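Local coordinates for protein Phi class glutathione transferase GSTF1 (Populus tremula x Populus tremuloides, PDB 4RI6) that probably catalyses the conjugation of glutathione to electrophilic compounds, releasing a halide from halogenated substrates, as a dimeric Phi class glutathione transferase, at residues A[3-8]-A[21-26]; A[72-77]-A[102-107]. All coordinates share one frame; numbering follows the deposited sequence.

Contact 1: residues A[3-8]-A[21-26]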
ATOM      1  N   THR A   3      -1.264 -25.392 -15.073  1.00 50.51           N
ATOM      2  CA  THR A   3      -0.284 -24.648 -15.860  1.00 48.39           C
ATOM      3  C   THR A   3       0.449 -23.629 -14.974  1.00 44.89           C
ATOM      4  O   THR A   3      -0.181 -22.979 -14.132  1.00 45.66           O
ATOM      5  CB  THR A   3      -0.958 -23.915 -17.050  1.00 49.57           C
ATOM      6  OG1 THR A   3       0.029 -23.202 -17.809  1.00 50.31           O
ATOM      7  CG2 THR A   3      -2.007 -22.933 -16.562  1.00 49.64           C
ATOM      8  N   PRO A   4       1.780 -23.491 -15.149  1.00 40.45           N
ATOM      9  CA  PRO A   4       2.507 -22.504 -14.343  1.00 37.12           C
ATOM     10  C   PRO A   4       2.011 -21.083 -14.598  1.00 33.08           C
ATOM     11  O   PRO A   4       1.640 -20.743 -15.719  1.00 33.87           O
ATOM     12  CB  PRO A   4       3.957 -22.659 -14.807  1.00 37.14           C
ATOM     13  CG  PRO A   4       4.029 -24.025 -15.404  1.00 37.86           C
ATOM     14  CD  PRO A   4       2.690 -24.249 -16.027  1.00 39.26           C
ATOM     15  N   VAL A   5       2.003 -20.260 -13.561  1.00 30.05           N
ATOM     16  CA  VAL A   5       1.686 -18.864 -13.748  1.00 28.83           C
ATOM     17  C   VAL A   5       2.876 -18.206 -14.408  1.00 27.52           C
ATOM     18  O   VAL A   5       3.963 -18.749 -14.396  1.00 28.50           O
ATOM     19  CB  VAL A   5       1.357 -18.156 -12.435  1.00 29.27           C
ATOM     20  CG1 VAL A   5       0.263 -18.919 -11.691  1.00 30.64           C
ATOM     21  CG2 VAL A   5       2.607 -17.962 -11.568  1.00 29.51           C
ATOM     22  N   THR A   6       2.638 -17.044 -15.003  1.00 27.01           N
ATOM     23  CA  THR A   6       3.657 -16.284 -15.709  1.00 26.23           C
ATOM     24  C   THR A   6       3.970 -14.999 -14.945  1.00 26.67           C
ATOM     25  O   THR A   6       3.066 -14.237 -14.625  1.00 26.33           O
ATOM     26  CB  THR A   6       3.174 -15.938 -17.119  1.00 27.57           C
ATOM     27  OG1 THR A   6       2.869 -17.147 -17.837  1.00 29.32           O
ATOM     28  CG2 THR A   6       4.215 -15.136 -17.877  1.00 27.90           C
ATOM     29  N   ILE A   7       5.249 -14.763 -14.672  1.00 27.09           N
ATOM     30  CA  ILE A   7       5.704 -13.554 -13.992  1.00 26.80           C
ATOM     31  C   ILE A   7       6.658 -12.805 -14.907  1.00 26.26           C
ATOM     32  O   ILE A   7       7.525 -13.423 -15.517  1.00 27.59           O
ATOM     33  CB  ILE A   7       6.427 -13.879 -12.663  1.00 26.95           C
ATOM     34  CG1 ILE A   7       5.572 -14.809 -11.802  1.00 27.51           C
ATOM     35  CG2 ILE A   7       6.814 -12.604 -11.932  1.00 27.07           C
ATOM     36  CD1 ILE A   7       4.284 -14.229 -11.348  1.00 26.77           C
ATOM     37  N   TYR A   8       6.512 -11.485 -14.976  1.00 25.69           N
ATOM     38  CA  TYR A   8       7.365 -10.629 -15.796  1.00 25.32           C
ATOM     39  C   TYR A   8       8.312  -9.810 -14.939  1.00 25.52           C
ATOM     40  O   TYR A   8       7.868  -9.091 -14.024  1.00 26.53           O
ATOM     41  CB  TYR A   8       6.528  -9.652 -16.637  1.00 26.44           C
ATOM     42  CG  TYR A   8       5.707 -10.290 -17.716  1.00 27.30           C
ATOM     43  CD1 TYR A   8       4.528 -10.948 -17.427  1.00 27.81           C
ATOM     44  CD2 TYR A   8       6.116 -10.230 -19.036  1.00 27.30           C
ATOM     45  CE1 TYR A   8       3.771 -11.529 -18.433  1.00 28.62           C
ATOM     46  CE2 TYR A   8       5.371 -10.796 -20.044  1.00 27.88           C
ATOM     47  CZ  TYR A   8       4.206 -11.453 -19.738  1.00 29.47           C
ATOM     48  OH  TYR A   8       3.464 -12.021 -20.749  1.00 32.92           O
ATOM     49  N   ALA A  21       9.210 -14.762  -3.879  1.00 20.91           N
ATOM     50  CA  ALA A  21       9.261 -15.361  -2.563  1.00 21.00           C
ATOM     51  C   ALA A  21       7.888 -15.913  -2.192  1.00 20.68           C
ATOM     52  O   ALA A  21       7.789 -16.987  -1.587  1.00 22.06           O
ATOM     53  CB  ALA A  21       9.734 -14.350  -1.536  1.00 20.69           C
ATOM     54  N   THR A  22       6.835 -15.182  -2.554  1.00 19.31           N
ATOM     55  CA  THR A  22       5.477 -15.627  -2.282  1.00 19.56           C
ATOM     56  C   THR A  22       5.123 -16.893  -3.049  1.00 21.51           C
ATOM     57  O   THR A  22       4.585 -17.834  -2.473  1.00 22.86           O
ATOM     58  CB  THR A  22       4.475 -14.504  -2.610  1.00 18.65           C
ATOM     59  OG1 THR A  22       4.797 -13.366  -1.801  1.00 18.27           O
ATOM     60  CG2 THR A  22       3.032 -14.946  -2.348  1.00 19.82           C
ATOM     61  N   LEU A  23       5.442 -16.924  -4.339  1.00 20.87           N
ATOM     62  CA  LEU A  23       5.188 -18.105  -5.145  1.00 22.56           C
ATOM     63  C   LEU A  23       5.863 -19.321  -4.529  1.00 22.85           C
ATOM     64  O   LEU A  23       5.286 -20.397  -4.465  1.00 23.70           O
ATOM     65  CB  LEU A  23       5.674 -17.886  -6.577  1.00 23.17           C
ATOM     66  CG  LEU A  23       4.829 -16.894  -7.375  1.00 23.63           C
ATOM     67  CD1 LEU A  23       5.567 -16.429  -8.600  1.00 23.04           C
ATOM     68  CD2 LEU A  23       3.523 -17.549  -7.763  1.00 24.02           C
ATOM     69  N   ILE A  24       7.093 -19.140  -4.063  1.00 22.25           N
ATOM     70  CA  ILE A  24       7.865 -20.261  -3.536  1.00 22.29           C
ATOM     71  C   ILE A  24       7.291 -20.731  -2.190  1.00 23.05           C
ATOM     72  O   ILE A  24       7.130 -21.930  -1.971  1.00 24.22           O
ATOM     73  CB  ILE A  24       9.341 -19.886  -3.397  1.00 22.39           C
ATOM     74  CG1 ILE A  24       9.958 -19.687  -4.786  1.00 22.69           C
ATOM     75  CG2 ILE A  24      10.095 -20.976  -2.653  1.00 22.74           C
ATOM     76  CD1 ILE A  24      11.297 -18.960  -4.786  1.00 23.55           C
ATOM     77  N   GLU A  25       6.949 -19.788  -1.311  1.00 23.34           N
ATOM     78  CA  GLU A  25       6.249 -20.121  -0.080  1.00 23.78           C
ATOM     79  C   GLU A  25       4.962 -20.868  -0.359  1.00 24.72           C
ATOM     80  O   GLU A  25       4.601 -21.790   0.376  1.00 26.36           O
ATOM     81  CB  GLU A  25       5.937 -18.854   0.720  1.00 24.09           C
ATOM     82  CG  GLU A  25       7.155 -18.217   1.389  1.00 25.44           C
ATOM     83  CD  GLU A  25       7.592 -18.902   2.689  1.00 26.38           C
ATOM     84  OE1 GLU A  25       6.768 -19.579   3.341  1.00 27.40           O
ATOM     85  OE2 GLU A  25       8.771 -18.734   3.069  1.00 25.97           O
ATOM     86  N   LYS A  26       4.257 -20.461  -1.414  1.00 24.79           N
ATOM     87  CA  LYS A  26       2.974 -21.080  -1.726  1.00 24.72           C
ATOM     88  C   LYS A  26       3.090 -22.316  -2.606  1.00 26.72           C
ATOM     89  O   LYS A  26       2.067 -22.899  -2.961  1.00 27.07           O
ATOM     90  CB  LYS A  26       2.048 -20.061  -2.396  1.00 24.24           C
ATOM     91  CG  LYS A  26       1.682 -18.927  -1.458  1.00 23.59           C
ATOM     92  CD  LYS A  26       0.976 -19.401  -0.188  1.00 24.23           C
ATOM     93  CE  LYS A  26      -0.267 -20.237  -0.466  1.00 24.42           C
ATOM     94  NZ  LYS A  26      -1.018 -20.591   0.777  1.00 24.16           N
TER
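Leu23 meets Ile7 and Val5 through its two methyl branches, one for each residue. CD1 of Leu23 takes Ile7: it lies 3.6 Å from Ile7 CG1 and 3.7 Å from Ile7 CD1. CD2 of Leu23 takes Val5 and stands 3.9 Å from Val5 CG2. In both pairs the side chains reach toward each other and meet tip to tip. The contact is wholly apolar, and no hydrogen bond crosses it. All three side chains are buried. The backbones stay well apart, with 9.3 Å between Val5 CA and Leu23 CA, so the side chains alone span the gap.

Val5 and Ile7 lie on strand 5-8 and point to the same side of the sheet, with Thr6 between them pointing away. Leu23 lies on helix 14-25. These are the first two elements of the beta-alpha-beta unit 5-8, 14-25, 30-33 of the thioredoxin-like N-terminal domain. The helix packs on one face of the sheet here.

A chi1 of -51° swings Ile7 CG1 away from the carbonyl carbon to where it meets the leucine. The bend at chi2 (-64°) then brings CD1 onto the same methyl.

The strand is held from both sides by backbone hydrogen bonds. Val5 and Ile7 bond to His31 of the parallel neighbour 30-33, and Thr6 bonds to Lys60 on the antiparallel side. Farther out, Leu23 also touches Ile76 of helix 69-79 and Val28, while Val5 touches Phe30 and Tyr80.

Contact 2: residues A[72-77]-A[102-107]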
ATOM      1  N   ILE A  72      -0.694  -8.815  -6.514  1.00 17.45           N
ATOM      2  CA  ILE A  72      -0.361 -10.119  -7.072  1.00 17.97           C
ATOM      3  C   ILE A  72      -0.218 -11.156  -5.946  1.00 18.91           C
ATOM      4  O   ILE A  72      -0.721 -12.273  -6.046  1.00 18.32           O
ATOM      5  CB  ILE A  72       0.935 -10.040  -7.906  1.00 18.55           C
ATOM      6  CG1 ILE A  72       0.693  -9.166  -9.143  1.00 18.54           C
ATOM      7  CG2 ILE A  72       1.402 -11.438  -8.331  1.00 19.58           C
ATOM      8  CD1 ILE A  72       1.929  -8.776  -9.889  1.00 19.09           C
ATOM      9  N   CYS A  73       0.446 -10.772  -4.862  1.00 18.63           N
ATOM     10  CA  CYS A  73       0.708 -11.719  -3.787  1.00 18.46           C
ATOM     11  C   CYS A  73      -0.570 -12.067  -3.042  1.00 18.75           C
ATOM     12  O   CYS A  73      -0.761 -13.213  -2.654  1.00 19.05           O
ATOM     13  CB  CYS A  73       1.753 -11.160  -2.828  1.00 17.31           C
ATOM     14  SG  CYS A  73       3.418 -11.097  -3.539  1.00 18.94           S
ATOM     15  N   ARG A  74      -1.464 -11.097  -2.854  1.00 18.93           N
ATOM     16  CA  ARG A  74      -2.719 -11.419  -2.197  1.00 19.60           C
ATOM     17  C   ARG A  74      -3.538 -12.385  -3.055  1.00 20.47           C
ATOM     18  O   ARG A  74      -4.180 -13.287  -2.542  1.00 21.27           O
ATOM     19  CB  ARG A  74      -3.530 -10.154  -1.882  1.00 19.61           C
ATOM     20  CG  ARG A  74      -3.127  -9.545  -0.558  1.00 21.30           C
ATOM     21  CD  ARG A  74      -4.056  -8.452  -0.070  1.00 24.09           C
ATOM     22  NE  ARG A  74      -3.904  -7.267  -0.866  1.00 25.78           N
ATOM     23  CZ  ARG A  74      -3.101  -6.240  -0.586  1.00 24.27           C
ATOM     24  NH1 ARG A  74      -2.366  -6.182   0.504  1.00 23.72           N
ATOM     25  NH2 ARG A  74      -3.056  -5.234  -1.413  1.00 24.55           N
ATOM     26  N   TYR A  75      -3.517 -12.195  -4.364  1.00 19.78           N
ATOM     27  CA  TYR A  75      -4.242 -13.096  -5.255  1.00 20.83           C
ATOM     28  C   TYR A  75      -3.676 -14.508  -5.152  1.00 21.33           C
ATOM     29  O   TYR A  75      -4.417 -15.479  -5.034  1.00 21.49           O
ATOM     30  CB  TYR A  75      -4.168 -12.604  -6.697  1.00 21.44           C
ATOM     31  CG  TYR A  75      -4.696 -13.595  -7.699  1.00 22.01           C
ATOM     32  CD1 TYR A  75      -6.060 -13.856  -7.782  1.00 22.69           C
ATOM     33  CD2 TYR A  75      -3.839 -14.272  -8.560  1.00 22.66           C
ATOM     34  CE1 TYR A  75      -6.554 -14.738  -8.681  1.00 23.46           C
ATOM     35  CE2 TYR A  75      -4.327 -15.174  -9.469  1.00 23.19           C
ATOM     36  CZ  TYR A  75      -5.690 -15.406  -9.520  1.00 23.70           C
ATOM     37  OH  TYR A  75      -6.213 -16.291 -10.428  1.00 24.82           O
ATOM     38  N   ILE A  76      -2.355 -14.610  -5.180  1.00 20.97           N
ATOM     39  CA  ILE A  76      -1.690 -15.903  -5.073  1.00 21.54           C
ATOM     40  C   ILE A  76      -2.102 -16.595  -3.773  1.00 22.38           C
ATOM     41  O   ILE A  76      -2.454 -17.774  -3.758  1.00 22.67           O
ATOM     42  CB  ILE A  76      -0.155 -15.729  -5.137  1.00 21.55           C
ATOM     43  CG1 ILE A  76       0.281 -15.325  -6.542  1.00 23.14           C
ATOM     44  CG2 ILE A  76       0.569 -17.015  -4.726  1.00 21.33           C
ATOM     45  CD1 ILE A  76       1.701 -14.818  -6.642  1.00 24.08           C
ATOM     46  N   CYS A  77      -2.072 -15.853  -2.677  1.00 22.33           N
ATOM     47  CA  CYS A  77      -2.426 -16.417  -1.387  1.00 22.51           C
ATOM     48  C   CYS A  77      -3.905 -16.839  -1.333  1.00 23.66           C
ATOM     49  O   CYS A  77      -4.256 -17.849  -0.704  1.00 25.41           O
ATOM     50  CB  CYS A  77      -2.080 -15.416  -0.281  1.00 22.03           C
ATOM     51  SG  CYS A  77      -0.282 -15.246   0.006  1.00 21.49           S
ATOM     52  N   TRP A 102       0.191  -4.842   8.923  1.00 16.04           N
ATOM     53  CA  TRP A 102       1.658  -4.761   8.872  1.00 16.40           C
ATOM     54  C   TRP A 102       2.131  -4.805   7.421  1.00 16.09           C
ATOM     55  O   TRP A 102       3.177  -4.258   7.096  1.00 15.64           O
ATOM     56  CB  TRP A 102       2.298  -5.869   9.727  1.00 16.11           C
ATOM     57  CG  TRP A 102       2.035  -5.626  11.169  1.00 16.94           C
ATOM     58  CD1 TRP A 102       1.081  -6.220  11.944  1.00 18.05           C
ATOM     59  CD2 TRP A 102       2.691  -4.671  12.006  1.00 16.94           C
ATOM     60  NE1 TRP A 102       1.110  -5.693  13.202  1.00 18.20           N
ATOM     61  CE2 TRP A 102       2.082  -4.736  13.266  1.00 18.04           C
ATOM     62  CE3 TRP A 102       3.739  -3.771  11.809  1.00 17.19           C
ATOM     63  CZ2 TRP A 102       2.489  -3.951  14.315  1.00 19.39           C
ATOM     64  CZ3 TRP A 102       4.126  -2.983  12.843  1.00 19.04           C
ATOM     65  CH2 TRP A 102       3.520  -3.081  14.085  1.00 19.24           C
ATOM     66  N   VAL A 103       1.343  -5.406   6.532  1.00 15.76           N
ATOM     67  CA  VAL A 103       1.627  -5.298   5.097  1.00 16.16           C
ATOM     68  C   VAL A 103       1.438  -3.839   4.639  1.00 16.45           C
ATOM     69  O   VAL A 103       2.247  -3.298   3.879  1.00 15.84           O
ATOM     70  CB  VAL A 103       0.742  -6.237   4.272  1.00 15.74           C
ATOM     71  CG1 VAL A 103       1.031  -6.072   2.772  1.00 15.94           C
ATOM     72  CG2 VAL A 103       0.960  -7.688   4.698  1.00 15.99           C
ATOM     73  N   GLU A 104       0.390  -3.181   5.135  1.00 15.29           N
ATOM     74  CA  GLU A 104       0.181  -1.767   4.806  1.00 15.34           C
ATOM     75  C   GLU A 104       1.301  -0.918   5.406  1.00 14.56           C
ATOM     76  O   GLU A 104       1.698   0.100   4.840  1.00 15.02           O
ATOM     77  CB  GLU A 104      -1.191  -1.294   5.304  1.00 15.06           C
ATOM     78  CG  GLU A 104      -2.327  -1.789   4.479  1.00 15.57           C
ATOM     79  CD  GLU A 104      -2.275  -1.225   3.073  1.00 16.44           C
ATOM     80  OE1 GLU A 104      -2.013  -0.022   2.929  1.00 15.67           O
ATOM     81  OE2 GLU A 104      -2.479  -1.982   2.109  1.00 18.32           O
ATOM     82  N   THR A 105       1.790  -1.301   6.582  1.00 15.81           N
ATOM     83  CA  THR A 105       2.923  -0.603   7.171  1.00 14.91           C
ATOM     84  C   THR A 105       4.159  -0.726   6.275  1.00 15.44           C
ATOM     85  O   THR A 105       4.888   0.246   6.105  1.00 15.29           O
ATOM     86  CB  THR A 105       3.168  -1.116   8.612  1.00 15.46           C
ATOM     87  OG1 THR A 105       2.028  -0.747   9.399  1.00 15.68           O
ATOM     88  CG2 THR A 105       4.410  -0.500   9.234  1.00 15.85           C
ATOM     89  N   ASP A 106       4.385  -1.883   5.674  1.00 15.87           N
ATOM     90  CA  ASP A 106       5.411  -1.964   4.647  1.00 15.49           C
ATOM     91  C   ASP A 106       5.120  -0.969   3.517  1.00 15.59           C
ATOM     92  O   ASP A 106       5.960  -0.153   3.160  1.00 16.51           O
ATOM     93  CB  ASP A 106       5.533  -3.377   4.068  1.00 15.98           C
ATOM     94  CG  ASP A 106       6.423  -3.412   2.850  1.00 17.46           C
ATOM     95  OD1 ASP A 106       7.560  -2.919   2.957  1.00 19.15           O
ATOM     96  OD2 ASP A 106       5.994  -3.897   1.782  1.00 18.09           O
ATOM     97  N   GLY A 107       3.927  -1.039   2.948  1.00 15.61           N
ATOM     98  CA  GLY A 107       3.613  -0.222   1.793  1.00 16.52           C
ATOM     99  C   GLY A 107       3.665   1.280   2.000  1.00 15.97           C
ATOM    100  O   GLY A 107       4.060   2.018   1.090  1.00 17.32           O
TER
HETATM  101  O   HOH W   1      -0.632  -3.536   0.728  1.00 20.58           O
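Arg74 and Val103 make the nearest direct contact, a long van der Waals approach between a methyl and the charged guanidinium. Val103 CG1 lies 4.1 Å from Arg74 NH1, at the edge of the guanidinium and near its plane. The two side chains run past one another in opposite senses. A chi1 of 178° makes CG1, rather than CG2, the valine methyl nearest the arginine. The backbones are far apart: Arg74 CA and Val103 CA are 10.5 Å from each other. Little surface is buried between the segments.

The polar link within the chain runs through a water. Arg74 NH1 donates to it over 3.2 Å, and the water lies in the guanidinium plane, at its edge. The same water donates to Glu104 OE2 over 2.8 Å. It therefore bridges the two charged groups.

Direct attraction between those groups is long-range. Arg74 NH1 and Glu104 OE2 are 4.5 Å apart, too far for a salt bridge. The oxygen is well off the guanidinium plane, where it meets the charge but not an N-H. Each charge has its stronger partner elsewhere. Arg74 forms salt bridges to Glu104 and Asp100 of the second subunit, and Glu104 is bridged in turn by Arg74 of the second subunit. Within the chain, Arg74 NH1 also bonds to Tyr89 OH. These opposite charges probably help to keep both buried groups ionised.

The side chain of Glu104 is about 6 Å from a bound glutathione. The contact joins helix 69-79 of the N-terminal domain to the long helix 93-122 of the helical C-terminal domain. It thus lies between the two domains of the glutathione transferase fold, and its reciprocal arginine-glutamate bridges place it at the dimer interface as well.

The two contacts follow in series along the chain: contact 1 closes before contact 2 opens. Their centres are about 15 Å apart, yet they touch where helix 14-25 packs against helix 69-79. There Leu23 CD2 lies 3.5 Å from Ile76 CD1. Lys26, just past the end of helix 14-25, puts its CG 3.9 Å from Ile76 CG2. Contact 1 stays within the thioredoxin-like domain and joins its sheet to helix 14-25. Contact 2 leads from helix 69-79 to helix 93-122 and on to the second subunit. Together they trace a path from the sheet through two adjacent helices to the dimer interface, close to bound glutathione.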